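Succinylglutamate desuccinylase/aspartoacylase (Shewanella frigidimarina, PDB 3LWU) binds a zinc ion and is probably a hydrolase of the succinylglutamate desuccinylase/aspartoacylase family, acting on ester bonds. Local coordinates at residues Met77-Gly82 / Asp277-Leu282; Glu81-Leu86 / Gly289-Lys294; Tyr323-Gly328 / Glu377-Met382; Glu329-Gly334 / Met359-Ile364. All coordinates share one frame; numbering follows the deposited sequence.

The four interactions form two pairs at well-separated places in the chain. Interactions 1 and 2 share Glu-81 and Gly-82 and lie with their centres about 10 Å apart: the two helices of interaction 1 run on into the loops of interaction 2, with Leu-282 CD2 resting 3.9 Å from Ile-291 CD1. Interactions 3 and 4 have centres about 8 Å apart and are stitched together by the probable hydrogen bond from Gly-328 N to Pro-363 O, 2.8 Å. Between the pairs, interactions 1 and 3 stand about 30 Å apart centre to centre. All four lie away from the zinc site of His-63, Glu-66 and His-192.

Interaction 1: Met77-Gly82 / Asp277-Leu282; sequences MTLLEG and DAKGIL
Ala-278 presents its methyl group to Leu-79 on the neighbouring helix, CB meeting the branch CD1 of the leucine at 4.1 Å. A small residue suits this place, since the two backbones come close here: the CA atoms of Leu-79 and Ala-278 are 8.3 Å apart, and the leucine branch fills the space between them. One residue on, Lys-279 lies at the margin: its aliphatic CG brushes the same leucine methyl, while the amino end of the extended chain runs on beyond the contact.

The arrangement is a helix-to-helix contact of the alpha/beta catalytic domain, in which helices 68-80 and 271-287 lie beside each other and also pack on strands. Met-77 and Leu-80 rest on Phe-46 of strand 38-46, and Ile-281 packs both on Val-72 of helix 68-80 and on Leu-261 of strand 257-263. No hydrogen bond crosses between the two segments, so they meet through apolar packing.

Leu-282 closes the walk and does most of the work on its side, because its two branches go to different partners. CD1 presses on Leu-79, at 3.6 Å from CB and at 3.3 Å from CD1, the latter tighter than ordinary van der Waals contact. CD2 reaches Leu-80 CD2 at 3.8 Å. With its CG anti to the carbonyl carbon (chi1 -79°), Leu-282 sends the fork across toward helix 68-80, where the two leucine side chains meet it at a slant. Branched, wholly apolar leucine suits such a buried seam; Tyr-83 and Ile-291 touch Leu-282 as well.

Interaction 2: Glu81-Leu86 / Gly289-Lys294; sequences EGYQVL and GVIAEK
A single beta bridge joins Val-85 to Ile-291, pairing the loop that follows helix 68-80 with the loop that follows helix 271-287. Gly-289 opens the second loop with the positive phi of a Schellman motif, a conformation that favours glycine. Two backbone bonds hold the bridge: Leu-86 N gives to Val-290 O at 2.8 Å, and Ala-292 N to Gln-84 O at 3.0 Å, nearly along the C=O axis.

Glu-293 adds a side-chain grip. Its carboxylate straddles one donor, Gln-84 N, with OE2 and OE1 each 3.2 Å away and each using its syn lone pair; the bond to OE2 is the straighter, at 160°. A bend at chi2 (84°) brings the group back to that N-H. The same OE1 lies 3.2 Å from Tyr-83 CD1, at the ring edge, with ring and carboxylate planes 72° apart. With an alanine here the Gln-84 N-H would probably lose its carboxylate acceptor, and the edge of the Tyr-83 ring its neighbour. At the other end the branched apolar chain of Leu-86 lies over the 289-292 backbone, CD1 being 3.8 Å from Ala-292 CA and 3.7 Å from Gly-289 O.

Around the bridge, Tyr-83 and Ile-291 both lean on Leu-282 of helix 271-287, and Val-290 packs on Leu-285 there. The first loop goes on to strand 89-92, its backbone bonded on the way to Ser-49 and Glu-50.

Interaction 3: Tyr323-Gly328 / Glu377-Met382; sequences YCASVG and ELYKVM
Tyr-379 gives its hydroxyl proton to Ala-325 O, a short bond of 2.5 Å. The OH meets this oxygen in the carbonyl plane, on a lone pair, with a C=O...O angle of 128°. The tyrosine CG, anti to the carbonyl carbon (chi1 -83°), sends the ring out from the strand to Ala-325. The methyl group of Ala-325 stands beside the same ring, CB 4.1 Å from CZ, and Val-327 CG1 approaches more loosely at 4.5 Å from CE2. Tyrosine suits the place: a long flat apolar body with a donor at its far end.

Next to it, Tyr-323 slides past in the opposite direction. Its CD1 lies 3.7 Å from Tyr-379 CE1, which sits at the edge of the Tyr-323 ring; the planes stand 62° apart. The Tyr-323 hydroxyl bonds to Ser-369 O, and Leu-378 CD2 packs beside that end of the ring, 4.1 Å from OH. A phenylalanine in place of Tyr-379 would keep the ring packing but is likely to leave Ala-325 O without its hydroxyl donor.

His-366 stacks on the Tyr-323 ring and meets that of Tyr-379 at a slant. Leu-378 and Tyr-379 form a classic beta bulge opposite Phe-313 of strand 310-314. Strand 377-382 pairs antiparallel with both 310-314 and 362-366, while Leu-337 and Val-338 of strand 336-341 touch Tyr-379.

Interaction 4: Glu329-Gly334 / Met359-Ile364; sequences EPLTAG and MDCVPI
Leu-331 and Cys-361 exchange two backbone hydrogen bonds. Leu-331 N gives to Cys-361 O at 2.7 Å. Cys-361 N returns a bond to Leu-331 O at 3.0 Å, and both are fairly straight. The CA of Asp-360 adds a C-H...O contact to the same Leu-331 oxygen.

Beyond the bridge, where the backbones stay close, a side chain supplies the next acceptor. Asp-360 OD1 takes the N-H of Ala-333 in an almost linear bond of 2.7 Å, on the anti side of the carboxylate and 16° out of its plane. An aspartate fits because its short chain can carry an acceptor just to the next amide of the facing loop, and the small methyl of Ala-333 lets it come close. Thr-332 lies alongside, its CG2 3.8 Å from the same oxygen. A water joins the two segments as well, hydrogen-bonded to Leu-331 O and to Met-359 O.

The apolar contacts gather on Leu-331. It points its CG away from its own N (chi1 -168°), which lays the chain across Pro-363 at about a right angle, CB being 3.9 Å from the proline CD. Cys-361 SG lies 4.1 Å from Leu-331 CB; a small, weakly polar thiol suits this buried place beside the leucine. Val-362 CG2 touches Pro-330 CA. Ala-325 packs on both Leu-331 and Pro-363, and Tyr-379 on the proline.

The pair is a single antiparallel hydrogen-bonded bridge, by which the loop between strands 319-323 and 336-341 lies antiparallel to the segment that leads into strand 362-366, in the beta-rich C-terminal part of the chain.

Interaction 1: Met77-Gly82 / Asp277-Leu282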
loop_
_atom_site.group_PDB
_atom_site.type_symbol
_atom_site.label_atom_id
_atom_site.label_comp_id
_atom_site.label_asym_id
_atom_site.label_seq_id
_atom_site.Cartn_x
_atom_site.Cartn_y
_atom_site.Cartn_z
HETATM N N MSE A 77 11.495 -29.551 -13.997
HETATM C CA MSE A 77 12.255 -29.491 -15.230
HETATM C C MSE A 77 13.590 -30.253 -15.097
HETATM O O MSE A 77 13.988 -30.972 -16.016
HETATM C CB MSE A 77 12.469 -28.050 -15.651
HETATM C CG MSE A 77 11.164 -27.388 -16.100
HETATM SE SE MSE A 77 11.450 -25.629 -16.929
HETATM C CE MSE A 77 12.446 -24.698 -15.555
ATOM N N THR A 78 14.232 -30.128 -13.934
ATOM C CA THR A 78 15.481 -30.861 -13.611
ATOM C C THR A 78 15.233 -32.358 -13.742
ATOM O O THR A 78 16.031 -33.058 -14.349
ATOM C CB THR A 78 15.980 -30.491 -12.199
ATOM O OG1 THR A 78 16.136 -29.066 -12.136
ATOM C CG2 THR A 78 17.308 -31.186 -11.823
ATOM N N LEU A 79 14.104 -32.840 -13.219
ATOM C CA LEU A 79 13.769 -34.253 -13.340
ATOM C C LEU A 79 13.503 -34.596 -14.788
ATOM O O LEU A 79 14.010 -35.590 -15.296
ATOM C CB LEU A 79 12.558 -34.612 -12.470
ATOM C CG LEU A 79 12.786 -34.589 -10.936
ATOM C CD1 LEU A 79 11.454 -34.678 -10.205
ATOM C CD2 LEU A 79 13.767 -35.695 -10.466
ATOM N N LEU A 80 12.731 -33.762 -15.485
ATOM C CA LEU A 80 12.394 -34.061 -16.861
ATOM C C LEU A 80 13.607 -34.191 -17.806
ATOM O O LEU A 80 13.497 -34.865 -18.842
ATOM C CB LEU A 80 11.392 -33.062 -17.415
ATOM C CG LEU A 80 9.970 -33.149 -16.845
ATOM C CD1 LEU A 80 9.208 -31.847 -17.196
ATOM C CD2 LEU A 80 9.239 -34.403 -17.367
ATOM N N GLU A 81 14.747 -33.592 -17.459
ATOM C CA GLU A 81 15.950 -33.769 -18.271
ATOM C C GLU A 81 16.301 -35.248 -18.404
ATOM O O GLU A 81 16.877 -35.623 -19.392
ATOM C CB GLU A 81 17.186 -33.027 -17.687
ATOM C CG GLU A 81 17.043 -31.514 -17.471
ATOM C CD GLU A 81 16.645 -30.712 -18.712
ATOM O OE1 GLU A 81 16.785 -31.199 -19.856
ATOM O OE2 GLU A 81 16.179 -29.556 -18.522
ATOM N N GLY A 82 15.923 -36.065 -17.417
ATOM C CA GLY A 82 16.187 -37.516 -17.415
ATOM C C GLY A 82 15.027 -38.468 -17.711
ATOM O O GLY A 82 15.201 -39.671 -17.639
ATOM N N ASP A 277 6.840 -32.333 -4.228
ATOM C CA ASP A 277 5.681 -31.915 -5.035
ATOM C C ASP A 277 5.888 -32.285 -6.508
ATOM O O ASP A 277 4.965 -32.799 -7.161
ATOM C CB ASP A 277 5.417 -30.387 -4.953
ATOM C CG ASP A 277 5.249 -29.871 -3.520
ATOM O OD1 ASP A 277 4.643 -30.579 -2.679
ATOM O OD2 ASP A 277 5.694 -28.724 -3.243
ATOM N N ALA A 278 7.097 -32.032 -7.017
ATOM C CA ALA A 278 7.438 -32.390 -8.385
ATOM C C ALA A 278 7.333 -33.891 -8.636
ATOM O O ALA A 278 6.864 -34.288 -9.658
ATOM C CB ALA A 278 8.827 -31.874 -8.789
ATOM N N LYS A 279 7.807 -34.719 -7.723
ATOM C CA LYS A 279 7.641 -36.174 -7.853
ATOM C C LYS A 279 6.176 -36.631 -7.935
ATOM O O LYS A 279 5.858 -37.560 -8.673
ATOM C CB LYS A 279 8.342 -36.892 -6.701
ATOM C CG LYS A 279 9.911 -36.863 -6.770
ATOM C CD LYS A 279 10.530 -37.443 -5.499
ATOM C CE LYS A 279 12.013 -37.700 -5.632
ATOM N NZ LYS A 279 12.677 -37.810 -4.291
ATOM N N GLY A 280 5.290 -35.989 -7.180
ATOM C CA GLY A 280 3.850 -36.293 -7.253
ATOM C C GLY A 280 3.238 -35.893 -8.585
ATOM O O GLY A 280 2.461 -36.658 -9.175
ATOM N N ILE A 281 3.602 -34.708 -9.075
ATOM C CA ILE A 281 3.232 -34.298 -10.412
ATOM C C ILE A 281 3.689 -35.325 -11.458
ATOM O O ILE A 281 2.930 -35.673 -12.340
ATOM C CB ILE A 281 3.745 -32.867 -10.788
ATOM C CG1 ILE A 281 3.029 -31.803 -9.934
ATOM C CG2 ILE A 281 3.525 -32.606 -12.292
ATOM C CD1 ILE A 281 3.578 -30.314 -10.103
ATOM N N LEU A 282 4.932 -35.785 -11.351
ATOM C CA LEU A 282 5.439 -36.802 -12.282
ATOM C C LEU A 282 4.679 -38.113 -12.189
ATOM O O LEU A 282 4.504 -38.804 -13.186
ATOM C CB LEU A 282 6.927 -37.047 -12.061
ATOM C CG LEU A 282 7.827 -35.982 -12.692
ATOM C CD1 LEU A 282 9.254 -36.111 -12.145
ATOM C CD2 LEU A 282 7.858 -36.126 -14.228
#

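Interaction 2: Glu81-Leu86 / Gly289-Lys294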
loop_
_atom_site.group_PDB
_atom_site.type_symbol
_atom_site.label_atom_id
_atom_site.label_comp_id
_atom_site.label_asym_id
_atom_site.label_seq_id
_atom_site.Cartn_x
_atom_site.Cartn_y
_atom_site.Cartn_z
ATOM N N GLU A 81 14.747 -33.592 -17.459
ATOM C CA GLU A 81 15.950 -33.769 -18.271
ATOM C C GLU A 81 16.301 -35.248 -18.404
ATOM O O GLU A 81 16.877 -35.623 -19.392
ATOM C CB GLU A 81 17.186 -33.027 -17.687
ATOM C CG GLU A 81 17.043 -31.514 -17.471
ATOM C CD GLU A 81 16.645 -30.712 -18.712
ATOM O OE1 GLU A 81 16.785 -31.199 -19.856
ATOM O OE2 GLU A 81 16.179 -29.556 -18.522
ATOM N N GLY A 82 15.923 -36.065 -17.417
ATOM C CA GLY A 82 16.187 -37.516 -17.415
ATOM C C GLY A 82 15.027 -38.468 -17.711
ATOM O O GLY A 82 15.201 -39.671 -17.639
ATOM N N TYR A 83 13.844 -37.954 -18.037
ATOM C CA TYR A 83 12.707 -38.787 -18.411
ATOM C C TYR A 83 12.424 -38.578 -19.888
ATOM O O TYR A 83 12.742 -37.527 -20.439
ATOM C CB TYR A 83 11.464 -38.443 -17.577
ATOM C CG TYR A 83 11.596 -38.858 -16.137
ATOM C CD1 TYR A 83 11.438 -40.177 -15.772
ATOM C CD2 TYR A 83 11.890 -37.944 -15.135
ATOM C CE1 TYR A 83 11.564 -40.584 -14.469
ATOM C CE2 TYR A 83 12.040 -38.367 -13.800
ATOM C CZ TYR A 83 11.868 -39.690 -13.503
ATOM O OH TYR A 83 11.998 -40.177 -12.248
ATOM N N GLN A 84 11.875 -39.599 -20.542
ATOM C CA GLN A 84 11.493 -39.463 -21.925
ATOM C C GLN A 84 10.096 -38.842 -22.039
ATOM O O GLN A 84 9.091 -39.454 -21.626
ATOM C CB GLN A 84 11.525 -40.815 -22.617
ATOM C CG GLN A 84 11.034 -40.749 -24.040
ATOM C CD GLN A 84 11.405 -41.977 -24.800
ATOM O OE1 GLN A 84 10.825 -43.060 -24.606
ATOM N NE2 GLN A 84 12.378 -41.828 -25.688
ATOM N N VAL A 85 10.036 -37.647 -22.634
ATOM C CA VAL A 85 8.819 -36.888 -22.739
ATOM C C VAL A 85 8.080 -37.304 -24.014
ATOM O O VAL A 85 8.580 -37.134 -25.125
ATOM C CB VAL A 85 9.115 -35.363 -22.715
ATOM C CG1 VAL A 85 7.817 -34.554 -22.775
ATOM C CG2 VAL A 85 9.897 -34.969 -21.427
ATOM N N LEU A 86 6.893 -37.861 -23.839
ATOM C CA LEU A 86 6.081 -38.326 -24.968
ATOM C C LEU A 86 5.152 -37.218 -25.454
ATOM O O LEU A 86 4.973 -37.045 -26.672
ATOM C CB LEU A 86 5.284 -39.570 -24.589
ATOM C CG LEU A 86 6.106 -40.784 -24.115
ATOM C CD1 LEU A 86 5.163 -41.924 -23.695
ATOM C CD2 LEU A 86 7.102 -41.255 -25.193
ATOM N N GLY A 289 0.525 -41.083 -19.293
ATOM C CA GLY A 289 1.300 -41.379 -20.525
ATOM C C GLY A 289 1.973 -40.126 -21.123
ATOM O O GLY A 289 2.292 -40.092 -22.301
ATOM N N VAL A 290 2.182 -39.080 -20.328
ATOM C CA VAL A 290 2.902 -37.901 -20.823
ATOM C C VAL A 290 4.399 -38.221 -20.865
ATOM O O VAL A 290 5.127 -37.688 -21.687
ATOM C CB VAL A 290 2.645 -36.636 -19.947
ATOM C CG1 VAL A 290 3.506 -35.445 -20.399
ATOM C CG2 VAL A 290 1.163 -36.264 -19.971
ATOM N N ILE A 291 4.860 -39.065 -19.950
ATOM C CA ILE A 291 6.228 -39.551 -19.973
ATOM C C ILE A 291 6.243 -41.067 -20.125
ATOM O O ILE A 291 5.239 -41.729 -19.826
ATOM C CB ILE A 291 7.048 -39.102 -18.729
ATOM C CG1 ILE A 291 6.452 -39.618 -17.420
ATOM C CG2 ILE A 291 7.244 -37.564 -18.731
ATOM C CD1 ILE A 291 7.416 -39.485 -16.211
ATOM N N ALA A 292 7.369 -41.622 -20.572
ATOM C CA ALA A 292 7.435 -43.074 -20.853
ATOM C C ALA A 292 7.560 -43.931 -19.587
ATOM O O ALA A 292 7.032 -45.040 -19.514
ATOM C CB ALA A 292 8.565 -43.383 -21.835
ATOM N N GLU A 293 8.230 -43.401 -18.581
ATOM C CA GLU A 293 8.498 -44.142 -17.367
ATOM C C GLU A 293 7.269 -44.282 -16.449
ATOM O O GLU A 293 6.363 -43.439 -16.453
ATOM C CB GLU A 293 9.654 -43.484 -16.604
ATOM C CG GLU A 293 10.977 -43.549 -17.371
ATOM C CD GLU A 293 11.146 -42.422 -18.414
ATOM O OE1 GLU A 293 10.302 -41.519 -18.490
ATOM O OE2 GLU A 293 12.135 -42.447 -19.158
ATOM N N LYS A 294 7.255 -45.377 -15.697
ATOM C CA LYS A 294 6.334 -45.569 -14.610
ATOM C C LYS A 294 6.908 -44.878 -13.389
ATOM O O LYS A 294 7.953 -45.264 -12.904
ATOM C CB LYS A 294 6.124 -47.055 -14.324
ATOM C CG LYS A 294 5.034 -47.337 -13.277
ATOM C CD LYS A 294 4.404 -48.734 -13.479
ATOM C CE LYS A 294 3.506 -49.126 -12.299
ATOM N NZ LYS A 294 4.309 -49.632 -11.120
#

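Interaction 3: Tyr323-Gly328 / Glu377-Met382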
loop_
_atom_site.group_PDB
_atom_site.type_symbol
_atom_site.label_atom_id
_atom_site.label_comp_id
_atom_site.label_asym_id
_atom_site.label_seq_id
_atom_site.Cartn_x
_atom_site.Cartn_y
_atom_site.Cartn_z
ATOM N N TYR A 323 -2.287 -18.721 16.876
ATOM C CA TYR A 323 -2.848 -19.780 16.047
ATOM C C TYR A 323 -2.489 -21.103 16.696
ATOM O O TYR A 323 -1.378 -21.543 16.565
ATOM C CB TYR A 323 -2.328 -19.673 14.590
ATOM C CG TYR A 323 -2.804 -18.384 13.934
ATOM C CD1 TYR A 323 -4.069 -18.281 13.399
ATOM C CD2 TYR A 323 -1.993 -17.255 13.902
ATOM C CE1 TYR A 323 -4.525 -17.101 12.841
ATOM C CE2 TYR A 323 -2.436 -16.086 13.369
ATOM C CZ TYR A 323 -3.701 -16.004 12.841
ATOM O OH TYR A 323 -4.149 -14.805 12.327
ATOM N N CYS A 324 -3.405 -21.694 17.453
ATOM C CA CYS A 324 -3.127 -22.929 18.176
ATOM C C CYS A 324 -3.239 -24.152 17.302
ATOM O O CYS A 324 -2.504 -25.095 17.480
ATOM C CB CYS A 324 -4.108 -23.109 19.341
ATOM S SG CYS A 324 -4.047 -21.767 20.447
ATOM N N ALA A 325 -4.194 -24.185 16.388
ATOM C CA ALA A 325 -4.427 -25.421 15.630
ATOM C C ALA A 325 -3.445 -25.479 14.494
ATOM O O ALA A 325 -3.385 -24.558 13.668
ATOM C CB ALA A 325 -5.843 -25.477 15.086
ATOM N N SER A 326 -2.720 -26.583 14.410
ATOM C CA SER A 326 -1.795 -26.835 13.294
ATOM C C SER A 326 -2.508 -27.110 11.978
ATOM O O SER A 326 -3.441 -27.909 11.911
ATOM C CB SER A 326 -0.936 -28.071 13.606
ATOM O OG SER A 326 -0.119 -27.846 14.735
ATOM N N VAL A 327 -2.026 -26.506 10.907
ATOM C CA VAL A 327 -2.593 -26.780 9.589
ATOM C C VAL A 327 -2.301 -28.220 9.177
ATOM O O VAL A 327 -1.238 -28.743 9.484
ATOM C CB VAL A 327 -2.071 -25.774 8.547
ATOM C CG1 VAL A 327 -2.616 -24.399 8.889
ATOM C CG2 VAL A 327 -0.461 -25.784 8.422
ATOM N N GLY A 328 -3.257 -28.872 8.525
ATOM C CA GLY A 328 -3.066 -30.222 8.074
ATOM C C GLY A 328 -3.303 -31.331 9.096
ATOM O O GLY A 328 -3.123 -32.495 8.748
ATOM N N GLU A 377 -10.597 -13.015 8.076
ATOM C CA GLU A 377 -10.535 -14.475 7.921
ATOM C C GLU A 377 -9.424 -15.038 8.799
ATOM O O GLU A 377 -8.319 -14.557 8.702
ATOM C CB GLU A 377 -10.212 -14.829 6.479
ATOM C CG GLU A 377 -10.105 -16.345 6.187
ATOM C CD GLU A 377 -8.951 -16.667 5.214
ATOM O OE1 GLU A 377 -7.717 -16.496 5.578
ATOM O OE2 GLU A 377 -9.278 -17.071 4.099
ATOM N N LEU A 378 -9.723 -15.980 9.694
ATOM C CA LEU A 378 -8.701 -16.532 10.593
ATOM C C LEU A 378 -8.184 -17.823 10.013
ATOM O O LEU A 378 -6.988 -17.981 9.872
ATOM C CB LEU A 378 -9.207 -16.759 12.028
ATOM C CG LEU A 378 -9.409 -15.551 12.937
ATOM C CD1 LEU A 378 -9.938 -15.971 14.301
ATOM C CD2 LEU A 378 -8.150 -14.733 13.044
ATOM N N TYR A 379 -9.103 -18.746 9.724
ATOM C CA TYR A 379 -8.803 -20.032 9.129
ATOM C C TYR A 379 -9.794 -20.407 8.032
ATOM O O TYR A 379 -10.960 -19.968 8.013
ATOM C CB TYR A 379 -8.907 -21.179 10.150
ATOM C CG TYR A 379 -7.724 -21.462 11.055
ATOM C CD1 TYR A 379 -7.549 -20.752 12.254
ATOM C CD2 TYR A 379 -6.845 -22.527 10.791
ATOM C CE1 TYR A 379 -6.493 -21.036 13.110
ATOM C CE2 TYR A 379 -5.765 -22.807 11.648
ATOM C CZ TYR A 379 -5.601 -22.058 12.814
ATOM O OH TYR A 379 -4.581 -22.329 13.713
ATOM N N LYS A 380 -9.348 -21.315 7.176
ATOM C CA LYS A 380 -10.262 -22.149 6.395
ATOM C C LYS A 380 -10.088 -23.582 6.855
ATOM O O LYS A 380 -8.944 -24.052 7.002
ATOM C CB LYS A 380 -9.987 -22.046 4.913
ATOM C CG LYS A 380 -10.281 -20.698 4.268
ATOM C CD LYS A 380 -10.702 -21.026 2.879
ATOM C CE LYS A 380 -10.450 -20.016 1.827
ATOM N NZ LYS A 380 -10.934 -20.766 0.603
ATOM N N VAL A 381 -11.206 -24.258 7.105
ATOM C CA VAL A 381 -11.192 -25.581 7.651
ATOM C C VAL A 381 -12.116 -26.507 6.822
ATOM O O VAL A 381 -13.153 -26.081 6.315
ATOM C CB VAL A 381 -11.634 -25.579 9.134
ATOM C CG1 VAL A 381 -10.785 -24.571 9.977
ATOM C CG2 VAL A 381 -13.140 -25.311 9.253
HETATM N N MSE A 382 -11.712 -27.756 6.674
HETATM C CA MSE A 382 -12.531 -28.743 6.006
HETATM C C MSE A 382 -13.379 -29.441 7.059
HETATM O O MSE A 382 -12.895 -29.752 8.165
HETATM C CB MSE A 382 -11.671 -29.791 5.305
HETATM C CG MSE A 382 -10.833 -29.289 4.184
HETATM SE SE MSE A 382 -9.877 -30.804 3.467
HETATM C CE MSE A 382 -9.274 -30.044 1.811
#

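Interaction 4: Glu329-Gly334 / Met359-Ile364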
loop_
_atom_site.group_PDB
_atom_site.type_symbol
_atom_site.label_atom_id
_atom_site.label_comp_id
_atom_site.label_asym_id
_atom_site.label_seq_id
_atom_site.Cartn_x
_atom_site.Cartn_y
_atom_site.Cartn_z
ATOM N N GLU A 329 -3.710 -31.004 10.328
ATOM C CA GLU A 329 -3.953 -31.992 11.411
ATOM C C GLU A 329 -5.420 -31.933 11.837
ATOM O O GLU A 329 -5.960 -30.836 11.962
ATOM C CB GLU A 329 -3.132 -31.641 12.668
ATOM C CG GLU A 329 -1.832 -32.424 12.885
ATOM C CD GLU A 329 -1.072 -31.959 14.131
ATOM O OE1 GLU A 329 -1.706 -31.783 15.208
ATOM O OE2 GLU A 329 0.166 -31.761 14.023
ATOM N N PRO A 330 -6.065 -33.089 12.089
ATOM C CA PRO A 330 -7.432 -33.055 12.619
ATOM C C PRO A 330 -7.597 -32.264 13.915
ATOM O O PRO A 330 -6.721 -32.301 14.796
ATOM C CB PRO A 330 -7.752 -34.536 12.884
ATOM C CG PRO A 330 -6.929 -35.289 11.906
ATOM C CD PRO A 330 -5.721 -34.424 11.558
ATOM N N LEU A 331 -8.714 -31.547 14.015
ATOM C CA LEU A 331 -9.046 -30.780 15.204
ATOM C C LEU A 331 -10.419 -31.213 15.696
ATOM O O LEU A 331 -11.448 -30.861 15.113
ATOM C CB LEU A 331 -9.029 -29.283 14.924
ATOM C CG LEU A 331 -9.078 -28.369 16.151
ATOM C CD1 LEU A 331 -7.735 -28.397 16.969
ATOM C CD2 LEU A 331 -9.445 -26.955 15.703
ATOM N N THR A 332 -10.412 -31.973 16.779
ATOM C CA THR A 332 -11.617 -32.411 17.445
ATOM C C THR A 332 -12.382 -31.208 17.942
ATOM O O THR A 332 -11.779 -30.285 18.505
ATOM C CB THR A 332 -11.279 -33.316 18.673
ATOM O OG1 THR A 332 -10.433 -34.383 18.255
ATOM C CG2 THR A 332 -12.559 -33.889 19.343
ATOM N N ALA A 333 -13.696 -31.235 17.738
ATOM C CA ALA A 333 -14.627 -30.218 18.227
ATOM C C ALA A 333 -14.314 -29.848 19.674
ATOM O O ALA A 333 -14.135 -30.724 20.525
ATOM C CB ALA A 333 -16.061 -30.740 18.131
ATOM N N GLY A 334 -14.236 -28.555 19.955
ATOM C CA GLY A 334 -13.942 -28.123 21.309
ATOM C C GLY A 334 -12.474 -27.876 21.582
ATOM O O GLY A 334 -12.161 -27.162 22.521
HETATM N N MSE A 359 -17.831 -28.390 15.583
HETATM C CA MSE A 359 -17.711 -29.678 14.880
HETATM C C MSE A 359 -16.227 -30.042 14.670
HETATM O O MSE A 359 -15.340 -29.165 14.735
HETATM C CB MSE A 359 -18.442 -29.598 13.534
HETATM C CG MSE A 359 -17.661 -28.895 12.393
HETATM SE SE MSE A 359 -17.464 -26.971 12.621
HETATM C CE MSE A 359 -19.394 -26.659 12.231
ATOM N N ASP A 360 -15.958 -31.314 14.420
ATOM C CA ASP A 360 -14.609 -31.736 14.057
ATOM C C ASP A 360 -14.236 -31.150 12.706
ATOM O O ASP A 360 -15.067 -31.024 11.816
ATOM C CB ASP A 360 -14.477 -33.262 13.962
ATOM C CG ASP A 360 -14.759 -33.956 15.264
ATOM O OD1 ASP A 360 -14.757 -33.299 16.335
ATOM O OD2 ASP A 360 -15.025 -35.173 15.205
ATOM N N CYS A 361 -12.976 -30.796 12.543
ATOM C CA CYS A 361 -12.533 -30.274 11.263
ATOM C C CYS A 361 -11.093 -30.613 11.031
ATOM O O CYS A 361 -10.433 -31.116 11.927
ATOM C CB CYS A 361 -12.755 -28.766 11.214
ATOM S SG CYS A 361 -11.651 -27.756 12.226
ATOM N N VAL A 362 -10.619 -30.358 9.810
ATOM C CA VAL A 362 -9.185 -30.303 9.510
ATOM C C VAL A 362 -8.871 -28.880 9.078
ATOM O O VAL A 362 -9.230 -28.469 7.967
ATOM C CB VAL A 362 -8.799 -31.340 8.416
ATOM C CG1 VAL A 362 -7.342 -31.235 8.036
ATOM C CG2 VAL A 362 -9.143 -32.776 8.879
ATOM N N PRO A 363 -8.206 -28.094 9.950
ATOM C CA PRO A 363 -7.816 -26.785 9.526
ATOM C C PRO A 363 -6.785 -26.851 8.397
ATOM O O PRO A 363 -5.802 -27.623 8.494
ATOM C CB PRO A 363 -7.199 -26.163 10.798
ATOM C CG PRO A 363 -7.732 -26.942 11.905
ATOM C CD PRO A 363 -7.841 -28.323 11.352
ATOM N N ILE A 364 -7.004 -26.064 7.332
ATOM C CA ILE A 364 -6.130 -26.141 6.151
ATOM C C ILE A 364 -5.126 -25.005 6.092
ATOM O O ILE A 364 -3.969 -25.229 5.762
ATOM C CB ILE A 364 -6.952 -26.221 4.846
ATOM C CG1 ILE A 364 -7.653 -27.569 4.781
ATOM C CG2 ILE A 364 -6.077 -26.021 3.599
ATOM C CD1 ILE A 364 -6.657 -28.773 4.873
HETATM O O HOH W 1 -12.811 -28.485 15.555
#